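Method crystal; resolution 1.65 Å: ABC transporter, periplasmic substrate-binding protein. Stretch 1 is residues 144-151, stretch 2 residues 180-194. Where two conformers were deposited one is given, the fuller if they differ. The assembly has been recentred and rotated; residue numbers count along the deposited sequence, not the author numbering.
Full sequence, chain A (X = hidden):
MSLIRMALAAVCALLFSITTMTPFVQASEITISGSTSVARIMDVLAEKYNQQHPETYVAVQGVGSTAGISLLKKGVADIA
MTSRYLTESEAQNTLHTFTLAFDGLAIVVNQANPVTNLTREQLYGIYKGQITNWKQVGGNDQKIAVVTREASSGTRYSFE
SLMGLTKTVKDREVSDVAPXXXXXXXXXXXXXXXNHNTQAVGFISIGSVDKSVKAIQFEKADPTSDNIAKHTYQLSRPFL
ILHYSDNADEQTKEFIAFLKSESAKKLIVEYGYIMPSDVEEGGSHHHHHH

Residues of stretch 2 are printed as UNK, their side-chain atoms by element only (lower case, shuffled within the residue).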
ATOM      1  N   ILE A 144      -3.983 -15.478 -20.487  1.00 18.24           N
ATOM      2  CA  ILE A 144      -3.977 -14.360 -19.490  1.00 18.63           C
ATOM      3  C   ILE A 144      -3.176 -13.141 -19.949  1.00 19.35           C
ATOM      4  O   ILE A 144      -2.030 -13.246 -20.420  1.00 22.74           O
ATOM      5  CB  ILE A 144      -3.516 -14.877 -18.105  1.00 16.67           C
ATOM      6  CG1 ILE A 144      -4.414 -15.987 -17.604  1.00 17.43           C
ATOM      7  CG2 ILE A 144      -3.542 -13.628 -17.164  1.00 19.20           C
ATOM      8  CD1 ILE A 144      -3.899 -16.594 -16.404  1.00 18.46           C
ATOM      9  N   ALA A 145      -3.761 -11.937 -19.843  1.00 15.72           N
ATOM     10  CA  ALA A 145      -2.920 -10.692 -20.004  1.00 14.81           C
ATOM     11  C   ALA A 145      -2.694 -10.171 -18.555  1.00 17.20           C
ATOM     12  O   ALA A 145      -3.681  -9.874 -17.844  1.00 18.43           O
ATOM     13  CB  ALA A 145      -3.588  -9.610 -20.840  1.00 17.87           C
ATOM     14  N   VAL A 146      -1.481 -10.221 -18.108  1.00 17.22           N
ATOM     15  CA  VAL A 146      -1.111  -9.781 -16.746  1.00 14.99           C
ATOM     16  C   VAL A 146      -0.840  -8.332 -16.858  1.00 15.53           C
ATOM     17  O   VAL A 146      -0.039  -7.919 -17.590  1.00 16.29           O
ATOM     18  CB  VAL A 146       0.198 -10.458 -16.354  1.00 18.37           C
ATOM     19  CG1 VAL A 146       0.647 -10.079 -14.943  1.00 17.23           C
ATOM     20  CG2 VAL A 146      -0.006 -11.972 -16.376  1.00 18.87           C
ATOM     21  N   VAL A 147      -1.448  -7.523 -15.995  1.00 15.43           N
ATOM     22  CA  VAL A 147      -1.294  -6.068 -15.940  1.00 17.39           C
ATOM     23  C   VAL A 147      -0.726  -5.662 -14.575  1.00 13.83           C
ATOM     24  O   VAL A 147      -1.120  -6.151 -13.528  1.00 14.56           O
ATOM     25  CB  VAL A 147      -2.562  -5.384 -16.196  1.00 13.67           C
ATOM     26  CG1 VAL A 147      -2.220  -3.853 -16.475  1.00 17.84           C
ATOM     27  CG2 VAL A 147      -3.344  -5.989 -17.300  1.00 17.13           C
ATOM     28  N   THR A 148       0.251  -4.732 -14.619  1.00 13.03           N
ATOM     29  CA  THR A 148       0.934  -4.235 -13.526  1.00 15.34           C
ATOM     30  C   THR A 148       1.024  -2.692 -13.579  1.00 14.42           C
ATOM     31  O   THR A 148       0.510  -2.104 -14.554  1.00 13.19           O
ATOM     32  CB  THR A 148       2.241  -4.970 -13.287  1.00 15.01           C
ATOM     33  OG1 THR A 148       2.748  -4.549 -11.999  1.00 16.17           O
ATOM     34  CG2 THR A 148       3.311  -4.623 -14.341  1.00 18.91           C
ATOM     35  N   ARG A 149       1.687  -2.063 -12.686  1.00 15.21           N
ATOM     36  CA  ARG A 149       1.882  -0.626 -12.650  1.00 15.81           C
ATOM     37  C   ARG A 149       3.360  -0.319 -13.000  1.00 16.10           C
ATOM     38  O   ARG A 149       4.205  -1.227 -13.158  1.00 17.34           O
ATOM     39  CB  ARG A 149       1.458  -0.132 -11.264  1.00 16.81           C
ATOM     40  CG  ARG A 149      -0.011  -0.072 -11.017  1.00 18.83           C
ATOM     41  CD  ARG A 149      -0.742   1.026 -11.849  1.00 18.13           C
ATOM     42  NE  ARG A 149      -0.222   2.293 -11.497  1.00 16.45           N
ATOM     43  CZ  ARG A 149      -0.495   2.936 -10.383  1.00 21.09           C
ATOM     44  NH1 ARG A 149      -1.486   2.503  -9.583  1.00 19.81           N
ATOM     45  NH2 ARG A 149       0.113   4.079 -10.111  1.00 25.58           N
ATOM     46  N   GLU A 150       3.621   0.975 -13.130  1.00 14.97           N
ATOM     47  CA  GLU A 150       4.933   1.452 -13.409  1.00 17.33           C
ATOM     48  C   GLU A 150       5.925   1.069 -12.297  1.00 15.06           C
ATOM     49  O   GLU A 150       5.558   0.917 -11.129  1.00 15.80           O
ATOM     50  CB  GLU A 150       4.864   2.947 -13.659  1.00 17.34           C
ATOM     51  CG  GLU A 150       4.537   3.902 -12.534  1.00 20.28           C
ATOM     52  CD  GLU A 150       3.110   4.047 -12.120  1.00 20.16           C
ATOM     53  OE1 GLU A 150       2.183   3.282 -12.529  1.00 19.39           O
ATOM     54  OE2 GLU A 150       2.851   4.807 -11.085  1.00 24.15           O
ATOM     55  N   ALA A 151       7.213   1.154 -12.655  1.00 18.46           N
ATOM     56  CA  ALA A 151       8.287   0.726 -11.837  1.00 19.74           C
ATOM     57  C   ALA A 151       8.393   1.465 -10.547  1.00 21.49           C
ATOM     58  O   ALA A 151       8.684   0.864  -9.506  1.00 26.14           O
ATOM     59  CB  ALA A 151       9.553   0.639 -12.567  1.00 19.43           C
ATOM     60  N   UNK A 180       6.709  -9.941 -19.664  1.00 24.62           N
ATOM     61  CA  UNK A 180       5.543  -9.872 -20.545  1.00 24.29           C
ATOM     62  C   UNK A 180       4.302  -9.157 -19.921  1.00 21.29           C
ATOM     63  O   UNK A 180       3.319  -8.862 -20.631  1.00 23.79           O
ATOM     64  c   UNK A 180       5.086 -11.252 -21.010  1.00 28.60           C
ATOM     65  o   UNK A 180       4.942 -12.185 -19.928  1.00 24.55           O
ATOM     66  c   UNK A 180       6.063 -11.859 -22.102  1.00 31.20           C
ATOM     67  N   UNK A 181       4.371  -8.855 -18.632  1.00 17.36           N
ATOM     68  CA  UNK A 181       3.277  -8.068 -18.022  1.00 17.37           C
ATOM     69  C   UNK A 181       3.156  -6.704 -18.689  1.00 16.47           C
ATOM     70  O   UNK A 181       4.132  -6.103 -19.108  1.00 22.78           O
ATOM     71  c   UNK A 181       3.620  -7.870 -16.641  1.00 19.46           C
ATOM     72  N   UNK A 182       1.934  -6.188 -18.765  1.00 15.57           N
ATOM     73  CA  UNK A 182       1.705  -4.862 -19.373  1.00 16.14           C
ATOM     74  C   UNK A 182       1.642  -3.851 -18.263  1.00 19.14           C
ATOM     75  O   UNK A 182       1.112  -4.075 -17.195  1.00 18.74           O
ATOM     76  c   UNK A 182       0.334  -5.698 -21.291  1.00 30.29           C
ATOM     77  c   UNK A 182       0.356  -4.896 -19.997  1.00 19.42           C
ATOM     78  c   UNK A 182       0.879  -4.728 -22.384  1.00 31.94           C
ATOM     79  c   UNK A 182      -1.065  -6.051 -21.427  1.00 35.24           C
ATOM     80  N   UNK A 183       2.227  -2.720 -18.521  1.00 16.29           N
ATOM     81  CA  UNK A 183       2.267  -1.656 -17.519  1.00 14.40           C
ATOM     82  C   UNK A 183       1.254  -0.580 -17.874  1.00 14.33           C
ATOM     83  O   UNK A 183       1.192  -0.089 -19.002  1.00 16.47           O
ATOM     84  c   UNK A 183       3.695   0.271 -16.681  1.00 15.08           C
ATOM     85  c   UNK A 183       3.669  -0.967 -17.530  1.00 16.83           C
ATOM     86  c   UNK A 183       4.747  -1.934 -16.934  1.00 18.27           C
ATOM     87  N   UNK A 184       0.533  -0.185 -16.845  1.00 14.85           N
ATOM     88  CA  UNK A 184      -0.323   1.020 -16.844  1.00 13.73           C
ATOM     89  C   UNK A 184       0.092   1.931 -15.700  1.00 14.08           C
ATOM     90  O   UNK A 184       0.817   1.537 -14.803  1.00 15.40           O
ATOM     91  c   UNK A 184      -2.178   0.007 -15.426  1.00 14.63           C
ATOM     92  c   UNK A 184      -1.796   0.664 -16.741  1.00 14.24           C
ATOM     93  c   UNK A 184      -2.243  -0.250 -17.877  1.00 14.07           C
ATOM     94  N   UNK A 185      -0.366   3.193 -15.749  1.00 18.15           N
ATOM     95  CA  UNK A 185       0.200   4.235 -14.908  1.00 16.56           C
ATOM     96  C   UNK A 185      -0.775   4.901 -13.909  1.00 16.54           C
ATOM     97  O   UNK A 185      -0.388   5.918 -13.296  1.00 18.20           O
ATOM     98  o   UNK A 185      -1.158   5.881 -16.586  1.00 18.11           O
ATOM     99  n   UNK A 185       0.586   7.387 -16.885  1.00 23.64           N
ATOM    100  c   UNK A 185       0.917   5.274 -15.743  1.00 15.88           C
ATOM    101  c   UNK A 185       0.024   6.170 -16.434  1.00 15.34           C
ATOM    102  N   UNK A 186      -1.905   4.262 -13.660  1.00 16.01           N
ATOM    103  CA  UNK A 186      -2.843   4.697 -12.624  1.00 17.70           C
ATOM    104  C   UNK A 186      -3.866   3.657 -12.365  1.00 17.78           C
ATOM    105  O   UNK A 186      -4.157   2.759 -13.216  1.00 14.41           O
ATOM    106  o   UNK A 186      -4.422   5.767 -14.236  1.00 16.42           O
ATOM    107  c   UNK A 186      -3.483   5.996 -13.167  1.00 17.70           C
ATOM    108  N   UNK A 187      -4.596   3.773 -11.232  1.00 14.70           N
ATOM    109  CA  UNK A 187      -5.755   2.975 -10.975  1.00 18.56           C
ATOM    110  C   UNK A 187      -6.788   3.125 -12.035  1.00 17.62           C
ATOM    111  O   UNK A 187      -7.461   2.180 -12.432  1.00 16.66           O
ATOM    112  o   UNK A 187      -5.050   1.685  -8.404  1.00 16.93           O
ATOM    113  c   UNK A 187      -5.528   2.857  -8.453  1.00 17.84           C
ATOM    114  c   UNK A 187      -6.369   3.311  -9.611  1.00 19.24           C
ATOM    115  n   UNK A 187      -5.477   3.745  -7.409  1.00 22.47           N
ATOM    116  N   UNK A 188      -6.982   4.390 -12.519  1.00 15.20           N
ATOM    117  CA  UNK A 188      -7.988   4.630 -13.484  1.00 16.39           C
ATOM    118  C   UNK A 188      -7.759   3.855 -14.804  1.00 13.92           C
ATOM    119  O   UNK A 188      -8.664   3.281 -15.376  1.00 16.75           O
ATOM    120  c   UNK A 188      -7.998   6.137 -13.733  1.00 18.17           C
ATOM    121  o   UNK A 188      -8.799   6.754 -12.774  0.60 23.63           O
ATOM    122  N   UNK A 189      -6.500   3.883 -15.174  1.00 13.69           N
ATOM    123  CA  UNK A 189      -6.096   3.315 -16.487  1.00 14.75           C
ATOM    124  C   UNK A 189      -6.135   1.779 -16.283  1.00 15.40           C
ATOM    125  O   UNK A 189      -6.499   1.058 -17.173  1.00 14.86           O
ATOM    126  c   UNK A 189      -4.355   3.212 -18.297  1.00 16.06           C
ATOM    127  c   UNK A 189      -2.466   2.865 -20.353  1.00 20.92           C
ATOM    128 se   UNK A 189      -2.641   3.899 -18.854  1.00 23.95          SE
ATOM    129  c   UNK A 189      -4.728   3.779 -16.958  1.00 15.22           C
ATOM    130  N   UNK A 190      -5.793   1.277 -15.115  1.00 15.56           N
ATOM    131  CA  UNK A 190      -5.912  -0.139 -14.837  1.00 15.20           C
ATOM    132  C   UNK A 190      -7.338  -0.623 -14.994  1.00 12.00           C
ATOM    133  O   UNK A 190      -7.585  -1.666 -15.574  1.00 14.92           O
ATOM    134  c   UNK A 190      -5.571  -1.836 -12.978  1.00 11.82           C
ATOM    135  c   UNK A 190      -2.874  -2.749 -13.050  1.00 16.57           C
ATOM    136  c   UNK A 190      -5.407  -0.446 -13.438  1.00 16.32           C
ATOM    137 se   UNK A 190      -4.285  -3.029 -13.864  1.00 25.14          SE
ATOM    138  N   UNK A 191      -8.300   0.061 -14.342  1.00 13.80           N
ATOM    139  CA  UNK A 191      -9.660  -0.305 -14.500  1.00 17.66           C
ATOM    140  C   UNK A 191     -10.152  -0.228 -15.950  1.00 14.37           C
ATOM    141  O   UNK A 191     -10.799  -1.151 -16.322  1.00 16.40           O
ATOM    142  c   UNK A 191     -11.300   1.173 -11.186  1.00 22.13           C
ATOM    143  c   UNK A 191     -10.308   0.309 -12.135  1.00 16.28           C
ATOM    144  c   UNK A 191     -10.546   0.527 -13.628  1.00 14.65           C
ATOM    145  c   UNK A 191     -10.899   2.615 -11.170  1.00 21.98           C
ATOM    146  n   UNK A 191     -11.982   3.414 -10.359  1.00 18.07           N
ATOM    147  N   UNK A 192      -9.810   0.820 -16.678  1.00 16.74           N
ATOM    148  CA  UNK A 192     -10.216   0.915 -18.077  1.00 15.61           C
ATOM    149  C   UNK A 192      -9.644  -0.252 -18.867  1.00 14.47           C
ATOM    150  O   UNK A 192     -10.378  -0.837 -19.695  1.00 15.83           O
ATOM    151  c   UNK A 192      -9.787   2.269 -18.631  1.00 17.97           C
ATOM    152  o   UNK A 192     -10.451   3.265 -17.816  1.00 19.79           O
ATOM    153  c   UNK A 192     -10.263   2.424 -20.022  1.00 18.20           C
ATOM    154  N   UNK A 193      -8.389  -0.585 -18.646  1.00 16.31           N
ATOM    155  CA  UNK A 193      -7.801  -1.736 -19.350  1.00 17.65           C
ATOM    156  C   UNK A 193      -8.478  -3.006 -19.060  1.00 15.78           C
ATOM    157  O   UNK A 193      -8.879  -3.787 -19.972  1.00 18.86           O
ATOM    158  c   UNK A 193      -5.504  -2.654 -20.095  1.00 21.73           C
ATOM    159  c   UNK A 193      -4.122  -2.849 -19.599  1.00 23.24           C
ATOM    160  c   UNK A 193      -5.478  -2.107 -21.526  1.00 22.72           C
ATOM    161  c   UNK A 193      -6.280  -1.792 -19.136  1.00 18.99           C
ATOM    162  N   UNK A 194      -8.722  -3.301 -17.781  1.00 14.27           N
ATOM    163  CA  UNK A 194      -9.418  -4.500 -17.364  1.00 15.22           C
ATOM    164  C   UNK A 194     -10.819  -4.540 -17.961  1.00 15.79           C
ATOM    165  O   UNK A 194     -11.321  -5.538 -18.401  1.00 15.02           O
ATOM    166  c   UNK A 194     -10.194  -5.845 -15.351  1.00 20.29           C
ATOM    167  c   UNK A 194      -9.326  -4.742 -15.843  1.00 12.85           C
ATOM    168  c   UNK A 194      -7.927  -5.038 -15.420  1.00 16.84           C
TER
HETATM  169  O   HOH W   1       0.807 -10.491 -20.097  1.00 25.03           O
HETATM  170  O   HOH W   2      -3.348   0.150  -9.878  1.00 21.06           O

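Position 180 carries one carbon bearing an oxygen and a carbon, the β-branched pattern of Thr180; its carbonyl O accepts from water 1 (3.0 Å), which in turn accepts from Val146 N (3.0 Å). Position 181 has a single side-chain carbon, 4.1 Å from Val146 CG1 and 4.0 Å from Thr148 CG2, and is Ala181. Four carbons forked at the second identify position 182 as Leu182; one of its terminal carbons, CD1, lies 4.4 Å from Ala145 CB.

At 183 one carbon carries two others, as in valine, and the side chain shares a sheet face with Thr148: Val183 CG2 lies 4.0 Å from Thr148 CG2. Position 184 repeats this three-carbon fork but turns to the face of Val147, so Val184 CG1 packs 3.9 Å from Val147 CG1.

Position 185 has two carbons, the second bearing an oxygen and a nitrogen, the amide of Asn185; its CB touches Glu150 OE1 at 4.0 Å although the CA-to-CB bond points away overall. Position 186 has one carbon and one oxygen, and its CA-to-CB bond points away from stretch 1; it is Ser186, the N-cap: its OG accepts from the backbone N of residue 189 at 3.0 Å. Another two-carbon amide at 187 gives Asn187, whose OD1 is linked to Arg149 NH1 through water 2, at 2.7 Å from OD1 and 3.0 Å from NH1.

One carbon and one oxygen, beyond reach of stretch 1, make 188 Ser188. Positions 189 and 190 each hold an unbranched chain of two carbons, selenium and a carbon, hence selenomethionine: Met189 is extended and makes no contact, whereas Met190 folds inward, with SE 3.4 Å from Val147 CG1. At 191, four carbons in a row end in nitrogen, which is Lys191; at 192 one carbon bears an oxygen and a carbon, which is Thr192; neither reaches stretch 1. A four-carbon fork at 193 is Leu193, its CD2 3.8 Å from Val147 CG1. Three carbons branching at the first make 194 Val194, with no contact.

The contact joins two parallel strands through hydrogen bonds from Leu182 N to Val146 O (2.9 Å), Thr148 N to Leu182 O (2.8 Å) and Val184 N to Thr148 O (3.0 Å), all nearly straight. The helix then runs back almost antiparallel to strand 145-149, bringing Met190 and Leu193 over Val147. Arg149 NE forms a salt bridge with Glu150 OE1 (2.8 Å), and the backbone N atoms of Ser186 and Asn187 lie over one face of the guanidinium.

Stretch 2, residues 180-194: TALVVNSNSMMKTLV
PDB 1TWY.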